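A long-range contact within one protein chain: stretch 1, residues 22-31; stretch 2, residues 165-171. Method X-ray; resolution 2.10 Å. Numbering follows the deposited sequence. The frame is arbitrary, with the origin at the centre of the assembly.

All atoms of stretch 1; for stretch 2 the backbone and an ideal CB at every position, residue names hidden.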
ATOM      1  N   THR A  22      -9.935 -20.128 -10.793  1.00 61.68           N
ATOM      2  CA  THR A  22      -8.467 -20.094 -10.887  1.00 63.02           C
ATOM      3  C   THR A  22      -7.976 -18.744 -11.395  1.00 64.43           C
ATOM      4  O   THR A  22      -7.119 -18.109 -10.781  1.00 62.63           O
ATOM      5  CB  THR A  22      -7.896 -21.139 -11.864  1.00 68.45           C
ATOM      6  OG1 THR A  22      -8.483 -22.424 -11.622  1.00 74.19           O
ATOM      7  CG2 THR A  22      -6.372 -21.229 -11.720  1.00 66.02           C
ATOM      8  N   SER A  23      -8.528 -18.326 -12.531  1.00 70.83           N
ATOM      9  CA  SER A  23      -7.995 -17.208 -13.298  1.00 67.23           C
ATOM     10  C   SER A  23      -9.036 -16.650 -14.257  1.00 64.93           C
ATOM     11  O   SER A  23     -10.047 -17.286 -14.527  1.00 68.39           O
ATOM     12  CB  SER A  23      -6.776 -17.676 -14.101  1.00 71.56           C
ATOM     13  OG  SER A  23      -7.099 -18.800 -14.919  1.00 75.68           O
ATOM     14  N   PHE A  24      -8.781 -15.447 -14.758  1.00 65.22           N
ATOM     15  CA  PHE A  24      -9.575 -14.865 -15.833  1.00 63.81           C
ATOM     16  C   PHE A  24      -8.695 -14.904 -17.076  1.00 63.35           C
ATOM     17  O   PHE A  24      -7.632 -14.271 -17.127  1.00 62.40           O
ATOM     18  CB  PHE A  24     -10.024 -13.440 -15.488  1.00 61.68           C
ATOM     19  CG  PHE A  24     -10.637 -13.323 -14.120  1.00 58.80           C
ATOM     20  CD1 PHE A  24     -11.830 -13.973 -13.825  1.00 59.36           C
ATOM     21  CD2 PHE A  24     -10.013 -12.590 -13.118  1.00 54.61           C
ATOM     22  CE1 PHE A  24     -12.386 -13.883 -12.557  1.00 57.19           C
ATOM     23  CE2 PHE A  24     -10.568 -12.499 -11.855  1.00 51.37           C
ATOM     24  CZ  PHE A  24     -11.752 -13.146 -11.573  1.00 52.72           C
ATOM     25  N   SER A  25      -9.124 -15.699 -18.046  1.00 64.15           N
ATOM     26  CA  SER A  25      -8.382 -15.912 -19.277  1.00 66.40           C
ATOM     27  C   SER A  25      -8.720 -14.835 -20.301  1.00 69.50           C
ATOM     28  O   SER A  25      -7.985 -14.645 -21.273  1.00 73.18           O
ATOM     29  CB  SER A  25      -8.704 -17.305 -19.846  1.00 67.87           C
ATOM     30  OG  SER A  25     -10.070 -17.639 -19.652  1.00 65.99           O
ATOM     31  N   GLU A  26      -9.843 -14.153 -20.091  1.00 69.71           N
ATOM     32  CA  GLU A  26     -10.281 -13.072 -20.964  1.00 72.88           C
ATOM     33  C   GLU A  26     -10.462 -11.843 -20.106  1.00 71.87           C
ATOM     34  O   GLU A  26     -10.944 -11.948 -18.975  1.00 72.35           O
ATOM     35  CB  GLU A  26     -11.609 -13.425 -21.634  1.00 77.37           C
ATOM     36  CG  GLU A  26     -11.857 -12.681 -22.936  1.00 82.72           C
ATOM     37  CD  GLU A  26     -11.032 -13.228 -24.092  1.00 89.58           C
ATOM     38  OE1 GLU A  26     -10.238 -14.171 -23.878  1.00 90.18           O
ATOM     39  OE2 GLU A  26     -11.180 -12.719 -25.224  1.00 96.09           O
ATOM     40  N   GLU A  27     -10.093 -10.678 -20.636  1.00 71.84           N
ATOM     41  CA  GLU A  27     -10.220  -9.432 -19.873  1.00 67.40           C
ATOM     42  C   GLU A  27     -11.689  -9.108 -19.523  1.00 63.99           C
ATOM     43  O   GLU A  27     -11.958  -8.481 -18.501  1.00 57.28           O
ATOM     44  CB  GLU A  27      -9.518  -8.247 -20.575  1.00 68.24           C
ATOM     45  CG  GLU A  27     -10.172  -7.710 -21.845  1.00 72.08           C
ATOM     46  CD  GLU A  27      -9.366  -7.990 -23.104  1.00 78.95           C
ATOM     47  OE1 GLU A  27      -9.104  -9.179 -23.398  1.00 82.94           O
ATOM     48  OE2 GLU A  27      -9.013  -7.017 -23.809  1.00 79.74           O
ATOM     49  N   GLU A  28     -12.637  -9.558 -20.343  1.00 62.52           N
ATOM     50  CA  GLU A  28     -14.051  -9.284 -20.072  1.00 63.32           C
ATOM     51  C   GLU A  28     -14.491  -9.910 -18.741  1.00 60.85           C
ATOM     52  O   GLU A  28     -15.182  -9.268 -17.948  1.00 59.94           O
ATOM     53  CB  GLU A  28     -14.953  -9.765 -21.225  1.00 67.12           C
ATOM     54  CG  GLU A  28     -16.337  -9.129 -21.199  1.00 68.65           C
ATOM     55  CD  GLU A  28     -17.188  -9.481 -22.406  1.00 75.21           C
ATOM     56  OE1 GLU A  28     -17.549 -10.668 -22.562  1.00 79.25           O
ATOM     57  OE2 GLU A  28     -17.514  -8.565 -23.194  1.00 76.26           O
ATOM     58  N   GLU A  29     -14.067 -11.149 -18.499  1.00 60.59           N
ATOM     59  CA  GLU A  29     -14.410 -11.874 -17.272  1.00 60.33           C
ATOM     60  C   GLU A  29     -13.930 -11.103 -16.065  1.00 55.36           C
ATOM     61  O   GLU A  29     -14.684 -10.893 -15.122  1.00 55.22           O
ATOM     62  CB  GLU A  29     -13.744 -13.248 -17.234  1.00 63.50           C
ATOM     63  CG  GLU A  29     -14.123 -14.197 -18.358  1.00 70.20           C
ATOM     64  CD  GLU A  29     -13.203 -15.408 -18.396  1.00 76.62           C
ATOM     65  OE1 GLU A  29     -12.358 -15.535 -17.472  1.00 74.71           O
ATOM     66  OE2 GLU A  29     -13.320 -16.226 -19.340  1.00 73.21           O
ATOM     67  N   ALA A  30     -12.665 -10.694 -16.110  1.00 51.85           N
ATOM     68  CA  ALA A  30     -12.052  -9.899 -15.043  1.00 48.24           C
ATOM     69  C   ALA A  30     -12.832  -8.606 -14.764  1.00 47.11           C
ATOM     70  O   ALA A  30     -13.005  -8.210 -13.610  1.00 45.99           O
ATOM     71  CB  ALA A  30     -10.612  -9.578 -15.405  1.00 46.42           C
ATOM     72  N   VAL A  31     -13.319  -7.965 -15.825  1.00 48.58           N
ATOM     73  CA  VAL A  31     -14.102  -6.739 -15.698  1.00 47.58           C
ATOM     74  C   VAL A  31     -15.427  -7.019 -14.999  1.00 49.16           C
ATOM     75  O   VAL A  31     -15.816  -6.282 -14.085  1.00 47.81           O
ATOM     76  CB  VAL A  31     -14.387  -6.104 -17.070  1.00 49.89           C
ATOM     77  CG1 VAL A  31     -15.393  -4.959 -16.949  1.00 50.00           C
ATOM     78  CG2 VAL A  31     -13.095  -5.621 -17.709  1.00 50.06           C
ATOM     79  N   UNK A 165       1.295 -13.507 -17.619  1.00 62.84           N
ATOM     80  CA  UNK A 165       1.329 -14.958 -17.813  1.00 65.08           C
ATOM     81  C   UNK A 165      -0.034 -15.524 -18.202  1.00 64.25           C
ATOM     82  O   UNK A 165      -0.477 -16.549 -17.675  1.00 66.19           O
ATOM     83  CB  UNK A 165       1.825 -15.644 -16.538  1.00 65.08           C
ATOM     84  N   UNK A 166      -0.685 -14.845 -19.139  1.00 64.49           N
ATOM     85  CA  UNK A 166      -1.937 -15.312 -19.741  1.00 65.58           C
ATOM     86  C   UNK A 166      -3.143 -15.216 -18.798  1.00 63.75           C
ATOM     87  O   UNK A 166      -4.173 -15.827 -19.054  1.00 64.30           O
ATOM     88  CB  UNK A 166      -1.771 -16.762 -20.201  1.00 65.58           C
ATOM     89  N   UNK A 167      -3.020 -14.444 -17.716  1.00 61.40           N
ATOM     90  CA  UNK A 167      -4.114 -14.282 -16.750  1.00 60.33           C
ATOM     91  C   UNK A 167      -4.420 -12.819 -16.521  1.00 57.01           C
ATOM     92  O   UNK A 167      -3.515 -12.040 -16.232  1.00 50.92           O
ATOM     93  CB  UNK A 167      -3.768 -14.955 -15.420  1.00 60.33           C
ATOM     94  N   UNK A 168      -5.692 -12.454 -16.620  1.00 56.79           N
ATOM     95  CA  UNK A 168      -6.091 -11.050 -16.517  1.00 53.93           C
ATOM     96  C   UNK A 168      -6.454 -10.626 -15.101  1.00 51.41           C
ATOM     97  O   UNK A 168      -6.974 -11.412 -14.310  1.00 46.68           O
ATOM     98  CB  UNK A 168      -7.280 -10.783 -17.442  1.00 53.93           C
ATOM     99  N   UNK A 169      -6.151  -9.368 -14.794  1.00 51.77           N
ATOM    100  CA  UNK A 169      -6.657  -8.721 -13.600  1.00 50.82           C
ATOM    101  C   UNK A 169      -6.863  -7.235 -13.851  1.00 48.94           C
ATOM    102  O   UNK A 169      -6.360  -6.675 -14.821  1.00 48.24           O
ATOM    103  CB  UNK A 169      -5.703  -8.940 -12.424  1.00 50.82           C
ATOM    104  N   UNK A 170      -7.629  -6.597 -12.978  1.00 46.85           N
ATOM    105  CA  UNK A 170      -7.835  -5.165 -13.085  1.00 47.12           C
ATOM    106  C   UNK A 170      -6.675  -4.447 -12.418  1.00 42.34           C
ATOM    107  O   UNK A 170      -6.469  -4.615 -11.230  1.00 42.88           O
ATOM    108  CB  UNK A 170      -9.168  -4.751 -12.458  1.00 47.12           C
ATOM    109  N   UNK A 171      -5.924  -3.659 -13.186  1.00 41.06           N
ATOM    110  CA  UNK A 171      -4.872  -2.804 -12.625  1.00 37.77           C
ATOM    111  C   UNK A 171      -5.456  -1.553 -11.989  1.00 38.28           C
ATOM    112  O   UNK A 171      -4.935  -1.051 -10.980  1.00 40.38           O
ATOM    113  CB  UNK A 171      -3.866  -2.414 -13.709  1.00 37.77           C
TER

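Position 165 lies beyond the reach of stretch 1: nothing of it comes within 5.5 Å of the ideal CB. Its phi and psi of 46° and 45° are left-handed, a conformation easiest for glycine, asparagine or aspartate but open to others. The contact imposes no choice, and the residue is Glu165, which makes no contact here.

Position 166 also has positive phi, 72°, and an ideal CB with no neighbour in stretch 1. A glycine or a flexible polar residue would suit it. It is Lys166, whose side chain leads away; its part in the contact is played by the backbone, with Lys166 O 4.2 Å from Ser25 CA.

At 167 the backbone is extended, and CA-to-CB points sideways, with the ideal CB 4.3 Å from both Ser23 CB and Phe24 O. Small or medium polar residues, such as serine, threonine, asparagine or aspartate, could lie beside Ser23. The residue is Asn167, whose side-chain end comes nearer to that serine. Its backbone contributes too, through a CA-H...O contact of 3.5 Å from Asn167 CA to Phe24 O.

Position 168 faces stretch 1 directly. Its N lies 2.7 Å from Phe24 O, in a nearly straight hydrogen bond (175°) that any residue but proline could donate. The ideal CB is 3.5 Å from Phe24 O, 4.0 Å from Glu27 CA and 4.1 Å from Ala30 CB, so it points at the start of the helix. A large, flat or apolar side chain could cover this first turn; phenylalanine, tyrosine, tryptophan, leucine or methionine are all plausible. Trp168 has by far the largest covered area in its stretch. Glu27 CB sits 3.7 Å from the centroid of its six-membered ring, only 18° off the normal, a CH-pi contact that uses the aliphatic base of an acidic residue. Ser25 O lies at the ring edge, 3.3 Å from Trp168 CD1, while Trp168 CB packs 4.1 Å from Ala30 CB. A water accepts from Phe24 N (2.6 Å) and donates to Trp168 O (2.7 Å), tying the backbones together a second time.

Position 169 points away, so stretch 1 says little about it; many residues would serve. It is Lys169, its amine hydrogen-bonded elsewhere in the structure.

At 170 CB points sideways, 5.3 Å from Ala30 O, leaving room for a branched or long apolar chain to reach the helix. Ile170 does so: its CD1 lies 4.3 Å from Ala30 CB and 4.2 Å from Val31 CG2.

Position 171 is out of reach and unconstrained here; it is His171.

Stretch 2 165-171: EKNWKIH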
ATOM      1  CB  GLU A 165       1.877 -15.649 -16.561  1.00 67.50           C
ATOM      2  CG  GLU A 165       3.188 -15.048 -16.077  1.00 70.62           C
ATOM      3  CD  GLU A 165       4.136 -16.071 -15.480  1.00 75.71           C
ATOM      4  OE1 GLU A 165       4.750 -16.842 -16.255  1.00 75.13           O
ATOM      5  OE2 GLU A 165       4.286 -16.087 -14.236  1.00 81.74           O
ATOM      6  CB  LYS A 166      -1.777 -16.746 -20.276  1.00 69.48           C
ATOM      7  CG  LYS A 166      -0.370 -17.083 -20.774  1.00 70.98           C
ATOM      8  CD  LYS A 166      -0.353 -18.209 -21.795  1.00 73.62           C
ATOM      9  CE  LYS A 166      -0.138 -17.661 -23.197  1.00 76.19           C
ATOM     10  NZ  LYS A 166      -0.167 -18.738 -24.223  1.00 81.50           N
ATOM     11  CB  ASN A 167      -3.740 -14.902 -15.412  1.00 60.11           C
ATOM     12  CG  ASN A 167      -3.609 -16.402 -15.482  1.00 65.75           C
ATOM     13  OD1 ASN A 167      -4.293 -17.068 -16.264  1.00 70.12           O
ATOM     14  ND2 ASN A 167      -2.731 -16.949 -14.655  1.00 66.19           N
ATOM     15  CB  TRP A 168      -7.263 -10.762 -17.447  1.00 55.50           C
ATOM     16  CG  TRP A 168      -6.869 -10.819 -18.886  1.00 57.93           C
ATOM     17  CD1 TRP A 168      -6.884 -11.909 -19.706  1.00 59.74           C
ATOM     18  CD2 TRP A 168      -6.384  -9.730 -19.671  1.00 57.80           C
ATOM     19  NE1 TRP A 168      -6.443 -11.564 -20.958  1.00 60.63           N
ATOM     20  CE2 TRP A 168      -6.127 -10.230 -20.962  1.00 59.49           C
ATOM     21  CE3 TRP A 168      -6.150  -8.372 -19.406  1.00 56.28           C
ATOM     22  CZ2 TRP A 168      -5.651  -9.425 -21.988  1.00 60.24           C
ATOM     23  CZ3 TRP A 168      -5.676  -7.574 -20.426  1.00 57.17           C
ATOM     24  CH2 TRP A 168      -5.429  -8.104 -21.704  1.00 58.99           C
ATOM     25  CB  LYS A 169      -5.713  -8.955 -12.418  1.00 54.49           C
ATOM     26  CG  LYS A 169      -5.790 -10.374 -11.865  1.00 55.62           C
ATOM     27  CD  LYS A 169      -5.535 -10.402 -10.378  1.00 60.69           C
ATOM     28  CE  LYS A 169      -5.544 -11.819  -9.852  1.00 61.26           C
ATOM     29  NZ  LYS A 169      -4.974 -11.826  -8.484  1.00 63.20           N
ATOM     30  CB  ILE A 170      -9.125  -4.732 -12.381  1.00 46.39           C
ATOM     31  CG1 ILE A 170     -10.332  -5.443 -12.999  1.00 47.91           C
ATOM     32  CG2 ILE A 170      -9.273  -3.215 -12.431  1.00 46.22           C
ATOM     33  CD1 ILE A 170     -10.436  -5.328 -14.503  1.00 52.04           C
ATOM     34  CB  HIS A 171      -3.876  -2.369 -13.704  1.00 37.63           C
ATOM     35  CG  HIS A 171      -2.860  -1.397 -13.202  1.00 36.36           C
ATOM     36  ND1 HIS A 171      -1.909  -1.741 -12.266  1.00 35.65           N
ATOM     37  CD2 HIS A 171      -2.679  -0.082 -13.458  1.00 36.82           C
ATOM     38  CE1 HIS A 171      -1.169  -0.686 -11.983  1.00 36.47           C
ATOM     39  NE2 HIS A 171      -1.616   0.335 -12.693  1.00 39.12           N
TER
HETATM   40  O   HOH W   1      -6.860 -14.008 -13.774  1.00 46.11           O
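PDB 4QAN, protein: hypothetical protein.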